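Local coordinates for protein endo-1,4-beta-xylanase C (Paenibacillus barcinonensis, PDB 4XUT) that hydrolyses internal beta-1,4-xylosidic linkages of xylan, the chain here being one of its carbohydrate-binding modules, with glucose units bound, at residues Arg29-Glu34 against Glu57-Pro62; Gly61-Val66 against Arg143-Thr148; Leu97-Asn102 against Glu109-Ala114. All coordinates share one frame; numbering follows the deposited sequence.

Interaction 1: Arg29-Glu34 against Glu57-Pro62; sequences RARGTE and ETYHGP. With BGC (beta-D-glucopyranose), chain D; BGC (beta-D-glucopyranose), chain B.
Two loops of the beta-sandwich carbohydrate-binding module meet here and build one side of its sugar site. Arg31 and Tyr59 touch across the contact and both reach the bound glucose units. The Arg31 chain bends at chi3 (68°), which brings NH1 to the backbone of Tyr59. Arg31 NH1 donates to Tyr59 O at 2.9 Å. Arg31 NH1 also donates to O2 of the chain B glucose at 2.6 Å. The chain D glucose lies over one face of the guanidinium, with its O6 above the centre. O4 of the chain D glucose, the oxygen that links it to the chain B glucose, lies over one face of the Tyr59 ring toward the rim. The CB of Glu57 covers the opposite face. Outside the two loops, Glu98 pairs with NH2 of Arg31, and Tyr145 makes a cation-pi contact with Arg31. Behind the site, the buried carboxylate of Glu34 joins the loops. It stacks on the His60 ring, the two planes 13° apart, with OE1 toward the rim. ND1 of His60 is held by the backbone N of Ser56. OE1 of Glu34 takes the N-H of Gly32 through its syn lone pair. OE2 accepts two backbone N-H groups from opposite faces of the carboxylate plane: the N of Arg31 at 2.7 Å and the N of Gly61 at 2.9 Å.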
loop_
_atom_site.group_PDB
_atom_site.type_symbol
_atom_site.label_atom_id
_atom_site.label_comp_id
_atom_site.label_asym_id
_atom_site.label_seq_id
_atom_site.Cartn_x
_atom_site.Cartn_y
_atom_site.Cartn_z
ATOM N N ARG A 29 0.721 -5.507 7.386
ATOM C CA ARG A 29 0.267 -6.880 7.240
ATOM C C ARG A 29 0.005 -7.232 5.788
ATOM O O ARG A 29 -0.274 -6.380 4.946
ATOM C CB ARG A 29 -0.981 -7.185 8.098
ATOM C CG ARG A 29 -2.270 -6.454 7.757
ATOM C CD ARG A 29 -3.530 -7.121 8.382
ATOM N NE ARG A 29 -4.824 -6.460 8.063
ATOM C CZ ARG A 29 -5.522 -6.581 6.911
ATOM N NH1 ARG A 29 -5.081 -7.340 5.883
ATOM N NH2 ARG A 29 -6.684 -5.904 6.761
ATOM N N ALA A 30 0.075 -8.532 5.523
ATOM C CA ALA A 30 -0.376 -9.075 4.239
ATOM C C ALA A 30 -1.885 -9.048 4.131
ATOM O O ALA A 30 -2.603 -9.016 5.151
ATOM C CB ALA A 30 0.127 -10.523 4.100
ATOM N N ARG A 31 -2.390 -9.085 2.893
ATOM C CA ARG A 31 -3.825 -9.189 2.639
ATOM C C ARG A 31 -4.323 -10.622 2.404
ATOM O O ARG A 31 -5.490 -10.926 2.604
ATOM C CB ARG A 31 -4.200 -8.293 1.469
ATOM C CG ARG A 31 -3.725 -6.865 1.694
ATOM C CD ARG A 31 -4.243 -5.933 0.628
ATOM N NE ARG A 31 -5.677 -5.808 0.783
ATOM C CZ ARG A 31 -6.578 -6.002 -0.168
ATOM N NH1 ARG A 31 -6.227 -6.286 -1.407
ATOM N NH2 ARG A 31 -7.860 -5.863 0.117
ATOM N N GLY A 32 -3.420 -11.488 1.983
ATOM C CA GLY A 32 -3.733 -12.912 1.803
ATOM C C GLY A 32 -2.597 -13.794 2.298
ATOM O O GLY A 32 -2.169 -13.666 3.428
ATOM N N THR A 33 -2.056 -14.610 1.392
ATOM C CA THR A 33 -0.980 -15.570 1.668
ATOM C C THR A 33 0.435 -15.086 1.377
ATOM O O THR A 33 1.392 -15.856 1.403
ATOM C CB THR A 33 -1.220 -16.859 0.851
ATOM O OG1 THR A 33 -1.428 -16.525 -0.527
ATOM C CG2 THR A 33 -2.450 -17.555 1.391
ATOM N N GLU A 34 0.564 -13.809 1.035
ATOM C CA GLU A 34 1.852 -13.232 0.657
ATOM C C GLU A 34 2.745 -12.959 1.899
ATOM O O GLU A 34 2.296 -13.029 3.043
ATOM C CB GLU A 34 1.657 -12.001 -0.274
ATOM C CG GLU A 34 1.245 -10.681 0.390
ATOM C CD GLU A 34 -0.222 -10.564 0.658
ATOM O OE1 GLU A 34 -0.909 -11.598 0.865
ATOM O OE2 GLU A 34 -0.713 -9.417 0.751
ATOM N N GLU A 57 -1.809 -13.175 -6.111
ATOM C CA GLU A 57 -2.956 -12.413 -6.570
ATOM C C GLU A 57 -2.497 -10.956 -6.785
ATOM O O GLU A 57 -1.568 -10.493 -6.107
ATOM C CB GLU A 57 -4.102 -12.469 -5.548
ATOM C CG GLU A 57 -4.593 -13.870 -5.171
ATOM C CD GLU A 57 -5.331 -14.614 -6.294
ATOM O OE1 GLU A 57 -5.640 -14.024 -7.353
ATOM O OE2 GLU A 57 -5.577 -15.831 -6.120
ATOM N N THR A 58 -3.167 -10.230 -7.690
ATOM C CA THR A 58 -2.830 -8.821 -7.960
ATOM C C THR A 58 -3.054 -7.956 -6.727
ATOM O O THR A 58 -2.370 -6.964 -6.526
ATOM C CB THR A 58 -3.643 -8.210 -9.120
ATOM O OG1 THR A 58 -5.046 -8.301 -8.837
ATOM C CG2 THR A 58 -3.351 -8.927 -10.400
ATOM N N TYR A 59 -4.008 -8.375 -5.914
ATOM C CA TYR A 59 -4.402 -7.631 -4.729
ATOM C C TYR A 59 -3.594 -7.983 -3.475
ATOM O O TYR A 59 -3.829 -7.447 -2.425
ATOM C CB TYR A 59 -5.886 -7.768 -4.467
ATOM C CG TYR A 59 -6.397 -9.173 -4.385
ATOM C CD1 TYR A 59 -6.302 -9.918 -3.212
ATOM C CD2 TYR A 59 -7.018 -9.749 -5.494
ATOM C CE1 TYR A 59 -6.807 -11.230 -3.147
ATOM C CE2 TYR A 59 -7.502 -11.047 -5.448
ATOM C CZ TYR A 59 -7.408 -11.775 -4.281
ATOM O OH TYR A 59 -7.919 -13.043 -4.284
ATOM N N HIS A 60 -2.620 -8.871 -3.614
ATOM C CA HIS A 60 -1.632 -9.083 -2.569
ATOM C C HIS A 60 -0.686 -7.903 -2.554
ATOM O O HIS A 60 -0.222 -7.440 -3.616
ATOM C CB HIS A 60 -0.863 -10.369 -2.808
ATOM C CG HIS A 60 -1.660 -11.601 -2.533
ATOM N ND1 HIS A 60 -1.186 -12.865 -2.820
ATOM C CD2 HIS A 60 -2.889 -11.778 -1.999
ATOM C CE1 HIS A 60 -2.088 -13.764 -2.469
ATOM N NE2 HIS A 60 -3.128 -13.135 -1.964
ATOM N N GLY A 61 -0.443 -7.405 -1.342
ATOM C CA GLY A 61 0.409 -6.263 -1.158
ATOM C C GLY A 61 0.429 -5.847 0.294
ATOM O O GLY A 61 -0.361 -6.348 1.091
ATOM N N PRO A 62 1.308 -4.920 0.636
ATOM C CA PRO A 62 1.446 -4.506 2.011
ATOM C C PRO A 62 0.327 -3.546 2.406
ATOM O O PRO A 62 0.027 -2.622 1.662
ATOM C CB PRO A 62 2.780 -3.759 2.013
ATOM C CG PRO A 62 2.903 -3.213 0.644
ATOM C CD PRO A 62 2.121 -4.103 -0.273
HETATM C C2 BGC D . -11.584 -11.209 -2.055
HETATM C C3 BGC D . -10.850 -10.308 -3.045
HETATM C C4 BGC D . -10.243 -9.166 -2.257
HETATM C C5 BGC D . -9.297 -9.779 -1.191
HETATM C C6 BGC D . -8.628 -8.695 -0.392
HETATM C C1 BGC D . -10.534 -11.812 -1.102
HETATM O O1 BGC D . -11.098 -12.858 -0.286
HETATM O O2 BGC D . -12.402 -12.174 -2.747
HETATM O O3 BGC D . -11.704 -9.783 -4.068
HETATM O O4 BGC D . -9.543 -8.330 -3.193
HETATM O O5 BGC D . -9.958 -10.731 -0.334
HETATM O O6 BGC D . -7.569 -9.140 0.449
HETATM C C2 BGC B . -8.968 -6.298 -4.140
HETATM C C3 BGC B . -9.227 -5.024 -4.919
HETATM C C4 BGC B . -10.193 -5.319 -6.063
HETATM C C5 BGC B . -11.412 -6.095 -5.521
HETATM C C6 BGC B . -12.543 -6.433 -6.534
HETATM C C1 BGC B . -10.168 -7.129 -3.716
HETATM O O2 BGC B . -8.254 -5.969 -2.960
HETATM O O3 BGC B . -7.972 -4.473 -5.387
HETATM O O4 BGC B . -10.510 -4.051 -6.662
HETATM O O5 BGC B . -10.987 -7.313 -4.866
HETATM O O6 BGC B . -12.182 -7.272 -7.649
#

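Interaction 2: Gly61-Val66 against Arg143-Thr148; sequences GPLVEV and RMYAET. With BGC (beta-D-glucopyranose), chain B.
Arg143 and Glu65 face each other on antiparallel strands and form a salt bridge. Arg143 NE donates to Glu65 OE1 at 2.8 Å, almost straight at 176°. OE1 lies in the guanidinium plane, but NE meets it from above the carboxylate plane; the two planes are 81° apart. The bend of Glu65 at chi2 brings OE1 there. One water bridges Glu65 OE1 and Arg143 NH2. NH1 pairs with Glu98 and NH2 with Glu100, so three carboxylates share the charge. A leucine in its place would probably leave the Glu65 carboxylate without its charged mate and take from Glu98 and Glu100 one positive partner. Leu63 lies beside Arg143 on the same face, its CD2 3.7 Å from Arg143 CB. Its CB also meets Tyr145 CB. CG of Tyr145 sits between its backbone N and carbonyl carbon (chi1 69°), and the ring reaches on to the sugar, where OH receives a weak hydrogen bond from O2 of the chain B glucose. Val64 and Met144 exchange two backbone hydrogen bonds, and Met144 packs on Ile78, Phe80 and Val169. This is antiparallel pairing in a beta-sandwich, with Val64 and Met144 turned to the core and Leu63 and Tyr145 toward the sugar side.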
loop_
_atom_site.group_PDB
_atom_site.type_symbol
_atom_site.label_atom_id
_atom_site.label_comp_id
_atom_site.label_asym_id
_atom_site.label_seq_id
_atom_site.Cartn_x
_atom_site.Cartn_y
_atom_site.Cartn_z
ATOM N N GLY A 61 -0.443 -7.405 -1.342
ATOM C CA GLY A 61 0.409 -6.263 -1.158
ATOM C C GLY A 61 0.429 -5.847 0.294
ATOM O O GLY A 61 -0.361 -6.348 1.091
ATOM N N PRO A 62 1.308 -4.920 0.636
ATOM C CA PRO A 62 1.446 -4.506 2.011
ATOM C C PRO A 62 0.327 -3.546 2.406
ATOM O O PRO A 62 0.027 -2.622 1.662
ATOM C CB PRO A 62 2.780 -3.759 2.013
ATOM C CG PRO A 62 2.903 -3.213 0.644
ATOM C CD PRO A 62 2.121 -4.103 -0.273
ATOM N N LEU A 63 -0.228 -3.759 3.575
ATOM C CA LEU A 63 -1.377 -3.004 4.046
ATOM C C LEU A 63 -1.129 -2.524 5.468
ATOM O O LEU A 63 -0.574 -3.252 6.311
ATOM C CB LEU A 63 -2.599 -3.896 4.009
ATOM C CG LEU A 63 -3.895 -3.303 4.538
ATOM C CD1 LEU A 63 -5.086 -3.830 3.738
ATOM C CD2 LEU A 63 -4.094 -3.591 6.031
ATOM N N VAL A 64 -1.615 -1.322 5.759
ATOM C CA VAL A 64 -1.621 -0.856 7.129
ATOM C C VAL A 64 -2.888 -0.085 7.456
ATOM O O VAL A 64 -3.313 0.765 6.683
ATOM C CB VAL A 64 -0.361 -0.013 7.437
ATOM C CG1 VAL A 64 -0.362 1.308 6.686
ATOM C CG2 VAL A 64 -0.183 0.176 8.934
ATOM N N GLU A 65 -3.439 -0.359 8.626
ATOM C CA GLU A 65 -4.584 0.439 9.160
ATOM C C GLU A 65 -4.161 1.865 9.507
ATOM O O GLU A 65 -3.203 2.088 10.301
ATOM C CB GLU A 65 -5.164 -0.273 10.394
ATOM C CG GLU A 65 -6.264 0.482 11.099
ATOM C CD GLU A 65 -7.577 0.493 10.338
ATOM O OE1 GLU A 65 -8.210 -0.578 10.161
ATOM O OE2 GLU A 65 -8.028 1.581 9.945
ATOM N N VAL A 66 -4.844 2.858 8.934
ATOM C CA VAL A 66 -4.497 4.251 9.204
ATOM C C VAL A 66 -5.606 5.068 9.841
ATOM O O VAL A 66 -5.348 6.185 10.276
ATOM C CB VAL A 66 -3.934 4.989 7.987
ATOM C CG1 VAL A 66 -2.594 4.348 7.599
ATOM C CG2 VAL A 66 -4.899 5.001 6.829
ATOM N N ARG A 143 -7.669 1.378 5.577
ATOM C CA ARG A 143 -6.296 0.843 5.494
ATOM C C ARG A 143 -5.721 1.165 4.149
ATOM O O ARG A 143 -6.382 0.958 3.133
ATOM C CB ARG A 143 -6.322 -0.657 5.706
ATOM C CG ARG A 143 -6.999 -1.128 6.971
ATOM C CD ARG A 143 -8.271 -1.891 6.733
ATOM N NE ARG A 143 -9.015 -2.115 7.986
ATOM C CZ ARG A 143 -9.987 -2.998 8.154
ATOM N NH1 ARG A 143 -10.373 -3.771 7.152
ATOM N NH2 ARG A 143 -10.619 -3.085 9.333
ATOM N N MET A 144 -4.505 1.681 4.122
ATOM C CA MET A 144 -3.824 1.921 2.886
ATOM C C MET A 144 -3.061 0.667 2.510
ATOM O O MET A 144 -2.525 -0.044 3.360
ATOM C CB MET A 144 -2.831 3.072 3.030
ATOM C CG MET A 144 -2.060 3.492 1.776
ATOM S SD MET A 144 -0.457 4.264 2.158
ATOM C CE MET A 144 0.590 2.839 1.870
ATOM N N TYR A 145 -3.019 0.389 1.216
ATOM C CA TYR A 145 -2.227 -0.722 0.678
ATOM C C TYR A 145 -1.742 -0.431 -0.736
ATOM O O TYR A 145 -2.226 0.483 -1.413
ATOM C CB TYR A 145 -2.947 -2.054 0.770
ATOM C CG TYR A 145 -4.132 -2.227 -0.129
ATOM C CD1 TYR A 145 -5.370 -1.741 0.244
ATOM C CD2 TYR A 145 -4.051 -2.973 -1.304
ATOM C CE1 TYR A 145 -6.470 -1.896 -0.570
ATOM C CE2 TYR A 145 -5.151 -3.170 -2.095
ATOM C CZ TYR A 145 -6.366 -2.623 -1.722
ATOM O OH TYR A 145 -7.516 -2.762 -2.473
ATOM N N ALA A 146 -0.735 -1.197 -1.142
ATOM C CA ALA A 146 -0.191 -1.136 -2.497
ATOM C C ALA A 146 -0.462 -2.464 -3.156
ATOM O O ALA A 146 -0.475 -3.495 -2.506
ATOM C CB ALA A 146 1.279 -0.839 -2.492
ATOM N N GLU A 147 -0.680 -2.421 -4.458
ATOM C CA GLU A 147 -1.053 -3.614 -5.215
ATOM C C GLU A 147 -0.744 -3.366 -6.691
ATOM O O GLU A 147 -0.279 -2.311 -7.055
ATOM C CB GLU A 147 -2.540 -3.921 -5.044
ATOM C CG GLU A 147 -3.448 -2.844 -5.610
ATOM C CD GLU A 147 -4.926 -3.159 -5.535
ATOM O OE1 GLU A 147 -5.336 -4.336 -5.357
ATOM O OE2 GLU A 147 -5.692 -2.199 -5.689
ATOM N N THR A 148 -0.942 -4.379 -7.522
ATOM C CA THR A 148 -0.863 -4.198 -8.967
ATOM C C THR A 148 -2.272 -4.185 -9.534
ATOM O O THR A 148 -3.195 -4.627 -8.839
ATOM C CB THR A 148 0.028 -5.278 -9.650
ATOM O OG1 THR A 148 -0.344 -6.573 -9.191
ATOM C CG2 THR A 148 1.476 -5.038 -9.317
HETATM C C2 BGC B . -8.968 -6.298 -4.140
HETATM C C3 BGC B . -9.227 -5.024 -4.919
HETATM C C4 BGC B . -10.193 -5.319 -6.063
HETATM C C5 BGC B . -11.412 -6.095 -5.521
HETATM C C6 BGC B . -12.543 -6.433 -6.534
HETATM C C1 BGC B . -10.168 -7.129 -3.716
HETATM O O2 BGC B . -8.254 -5.969 -2.960
HETATM O O3 BGC B . -7.972 -4.473 -5.387
HETATM O O4 BGC B . -10.510 -4.051 -6.662
HETATM O O5 BGC B . -10.987 -7.313 -4.866
HETATM O O6 BGC B . -12.182 -7.272 -7.649
HETATM O O HOH W 1 -10.467 -1.415 11.724
#

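Interaction 3: Leu97-Asn102 against Glu109-Ala114. With BGC (beta-D-glucopyranose), chain B.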
loop_
_atom_site.group_PDB
_atom_site.type_symbol
_atom_site.label_atom_id
_atom_site.label_comp_id
_atom_site.label_asym_id
_atom_site.label_seq_id
_atom_site.Cartn_x
_atom_site.Cartn_y
_atom_site.Cartn_z
ATOM N N LEU A 97 -7.165 1.943 -0.990
ATOM C CA LEU A 97 -7.769 1.907 0.333
ATOM C C LEU A 97 -8.683 0.703 0.514
ATOM O O LEU A 97 -9.478 0.380 -0.375
ATOM C CB LEU A 97 -8.555 3.193 0.617
ATOM C CG LEU A 97 -7.840 4.534 0.472
ATOM C CD1 LEU A 97 -8.825 5.658 0.708
ATOM C CD2 LEU A 97 -6.693 4.582 1.439
ATOM N N GLU A 98 -8.621 0.109 1.707
ATOM C CA GLU A 98 -9.588 -0.894 2.132
ATOM C C GLU A 98 -10.377 -0.273 3.242
ATOM O O GLU A 98 -9.797 0.182 4.251
ATOM C CB GLU A 98 -8.883 -2.150 2.613
ATOM C CG GLU A 98 -9.793 -3.246 3.173
ATOM C CD GLU A 98 -8.996 -4.451 3.620
ATOM O OE1 GLU A 98 -8.471 -5.166 2.758
ATOM O OE2 GLU A 98 -8.861 -4.661 4.840
ATOM N N LYS A 99 -11.694 -0.287 3.095
ATOM C CA LYS A 99 -12.586 0.326 4.061
ATOM C C LYS A 99 -13.582 -0.647 4.650
ATOM O O LYS A 99 -14.179 -1.457 3.940
ATOM C CB LYS A 99 -13.386 1.458 3.411
ATOM C CG LYS A 99 -12.538 2.621 3.050
ATOM C CD LYS A 99 -13.402 3.865 2.805
ATOM C CE LYS A 99 -13.065 4.542 1.518
ATOM N NZ LYS A 99 -13.544 3.677 0.429
ATOM N N GLU A 100 -13.778 -0.497 5.951
ATOM C CA GLU A 100 -14.723 -1.292 6.727
ATOM C C GLU A 100 -15.720 -0.343 7.391
ATOM O O GLU A 100 -15.329 0.703 7.901
ATOM C CB GLU A 100 -13.967 -2.042 7.796
ATOM C CG GLU A 100 -14.795 -2.964 8.691
ATOM C CD GLU A 100 -14.012 -3.328 9.949
ATOM O OE1 GLU A 100 -13.270 -4.318 9.857
ATOM O OE2 GLU A 100 -14.117 -2.623 10.973
ATOM N N PHE A 101 -17.001 -0.720 7.371
ATOM C CA PHE A 101 -18.046 0.092 7.976
ATOM C C PHE A 101 -18.820 -0.738 8.984
ATOM O O PHE A 101 -19.136 -1.884 8.711
ATOM C CB PHE A 101 -19.041 0.620 6.958
ATOM C CG PHE A 101 -18.445 1.564 5.947
ATOM C CD1 PHE A 101 -17.778 1.073 4.852
ATOM C CD2 PHE A 101 -18.518 2.921 6.111
ATOM C CE1 PHE A 101 -17.216 1.941 3.944
ATOM C CE2 PHE A 101 -17.962 3.799 5.195
ATOM C CZ PHE A 101 -17.313 3.289 4.095
ATOM N N ASN A 102 -19.116 -0.124 10.119
ATOM C CA ASN A 102 -19.922 -0.754 11.200
ATOM C C ASN A 102 -19.357 -2.104 11.675
ATOM O O ASN A 102 -20.102 -3.014 12.030
ATOM C CB ASN A 102 -21.371 -0.921 10.731
ATOM C CG ASN A 102 -21.979 0.369 10.230
ATOM O OD1 ASN A 102 -22.410 0.462 9.091
ATOM N ND2 ASN A 102 -22.008 1.376 11.078
ATOM N N GLU A 109 -14.925 -2.593 1.286
ATOM C CA GLU A 109 -14.849 -1.870 0.011
ATOM C C GLU A 109 -13.436 -1.550 -0.250
ATOM O O GLU A 109 -12.658 -1.395 0.673
ATOM C CB GLU A 109 -15.452 -0.453 0.008
ATOM C CG GLU A 109 -16.605 -0.243 0.831
ATOM C CD GLU A 109 -17.261 1.091 0.567
ATOM O OE1 GLU A 109 -16.667 2.070 0.046
ATOM O OE2 GLU A 109 -18.429 1.105 0.893
ATOM N N TYR A 110 -13.142 -1.339 -1.525
ATOM C CA TYR A 110 -11.790 -1.113 -2.009
ATOM C C TYR A 110 -11.813 -0.001 -3.014
ATOM O O TYR A 110 -12.737 0.067 -3.850
ATOM C CB TYR A 110 -11.222 -2.376 -2.658
ATOM C CG TYR A 110 -11.458 -3.592 -1.824
ATOM C CD1 TYR A 110 -10.646 -3.885 -0.735
ATOM C CD2 TYR A 110 -12.502 -4.464 -2.112
ATOM C CE1 TYR A 110 -10.886 -5.018 0.033
ATOM C CE2 TYR A 110 -12.759 -5.566 -1.325
ATOM C CZ TYR A 110 -11.937 -5.851 -0.261
ATOM O OH TYR A 110 -12.196 -6.988 0.489
ATOM N N ALA A 111 -10.845 0.900 -2.938
ATOM C CA ALA A 111 -10.771 2.026 -3.885
ATOM C C ALA A 111 -9.334 2.366 -4.176
ATOM O O ALA A 111 -8.568 2.566 -3.254
ATOM C CB ALA A 111 -11.456 3.233 -3.299
ATOM N N MET A 112 -8.985 2.496 -5.449
ATOM C CA MET A 112 -7.669 2.974 -5.799
ATOM C C MET A 112 -7.618 4.484 -5.665
ATOM O O MET A 112 -8.510 5.177 -6.168
ATOM C CB MET A 112 -7.379 2.631 -7.222
ATOM C CG MET A 112 -5.976 2.923 -7.662
ATOM S SD MET A 112 -5.877 2.791 -9.443
ATOM C CE MET A 112 -6.602 1.176 -9.756
ATOM N N PHE A 113 -6.576 4.995 -5.024
ATOM C CA PHE A 113 -6.360 6.460 -4.960
ATOM C C PHE A 113 -5.283 7.013 -5.898
ATOM O O PHE A 113 -5.295 8.201 -6.245
ATOM C CB PHE A 113 -6.123 6.947 -3.512
ATOM C CG PHE A 113 -4.878 6.427 -2.854
ATOM C CD1 PHE A 113 -3.626 7.025 -3.083
ATOM C CD2 PHE A 113 -4.959 5.393 -1.923
ATOM C CE1 PHE A 113 -2.484 6.566 -2.430
ATOM C CE2 PHE A 113 -3.827 4.928 -1.271
ATOM C CZ PHE A 113 -2.585 5.515 -1.518
ATOM N N ALA A 114 -4.347 6.169 -6.318
ATOM C CA ALA A 114 -3.252 6.616 -7.177
ATOM C C ALA A 114 -2.608 5.439 -7.857
ATOM O O ALA A 114 -2.739 4.299 -7.413
ATOM C CB ALA A 114 -2.211 7.354 -6.370
HETATM C C2 BGC B . -8.968 -6.298 -4.140
HETATM C C3 BGC B . -9.227 -5.024 -4.919
HETATM C C4 BGC B . -10.193 -5.319 -6.063
HETATM C C5 BGC B . -11.412 -6.095 -5.521
HETATM C C6 BGC B . -12.543 -6.433 -6.534
HETATM C C1 BGC B . -10.168 -7.129 -3.716
HETATM O O2 BGC B . -8.254 -5.969 -2.960
HETATM O O3 BGC B . -7.972 -4.473 -5.387
HETATM O O4 BGC B . -10.510 -4.051 -6.662
HETATM O O5 BGC B . -10.987 -7.313 -4.866
HETATM O O6 BGC B . -12.182 -7.272 -7.649
#
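Lys99 and Glu109 form a backbone hydrogen-bonded pair and also meet through their side chains. Lys99 N donates to Glu109 O at 2.8 Å, and Glu109 N returns a bond to Lys99 O. Leu97 and Ala111 repeat the pattern, with Leu97 N at 2.7 Å from Ala111 O. The Glu98 carboxylate makes salt bridges beyond the hairpin: OE1 pairs with Arg31, and OE2 pairs with Arg29 and Arg143. The Lys99 chain bends at chi3 and chi4, which brings NZ to 3.5 Å from Glu109 OE1 in a long salt bridge. Glu109 also reaches Phe101, whose CE1 lies 3.4 Å from Glu109 OE2. On the other face, Glu98 and Tyr110 run side by side in the same direction. Glu98 OE1 meets the ring edge at Tyr110 CE1, 3.6 Å away and in the ring plane. Tyr110 turns one ring face to the chain B glucose, with the sugar's C1 toward the rim. Opposite the sugar face, Leu97 CG packs against Phe113 CD2 at 3.8 Å. A classic beta bulge sets Phe113 and Ala114 opposite Gly95. The whole is a beta hairpin whose edge strand offers an aromatic ring for a sugar to lie on, as in carbohydrate-binding modules.

Interaction 2 is the most buried of the three and lies near the centre of the chain. Interactions 1 and 3 sit farther out and are only partly buried. Interactions 2 and 3 belong to one antiparallel sheet, in which strands 139-147 and 90-101 are neighbours. Interaction 1 instead joins two loops and shares Gly61 and Pro62 with interaction 2. Its cross-loop bonds rely on side chains, whereas the strand pairs rest mainly on backbone bonds. Salt bridges of Glu98 connect interaction 3 with both others. All three touch the chain B glucose, and interaction 1 also reaches the chain D glucose.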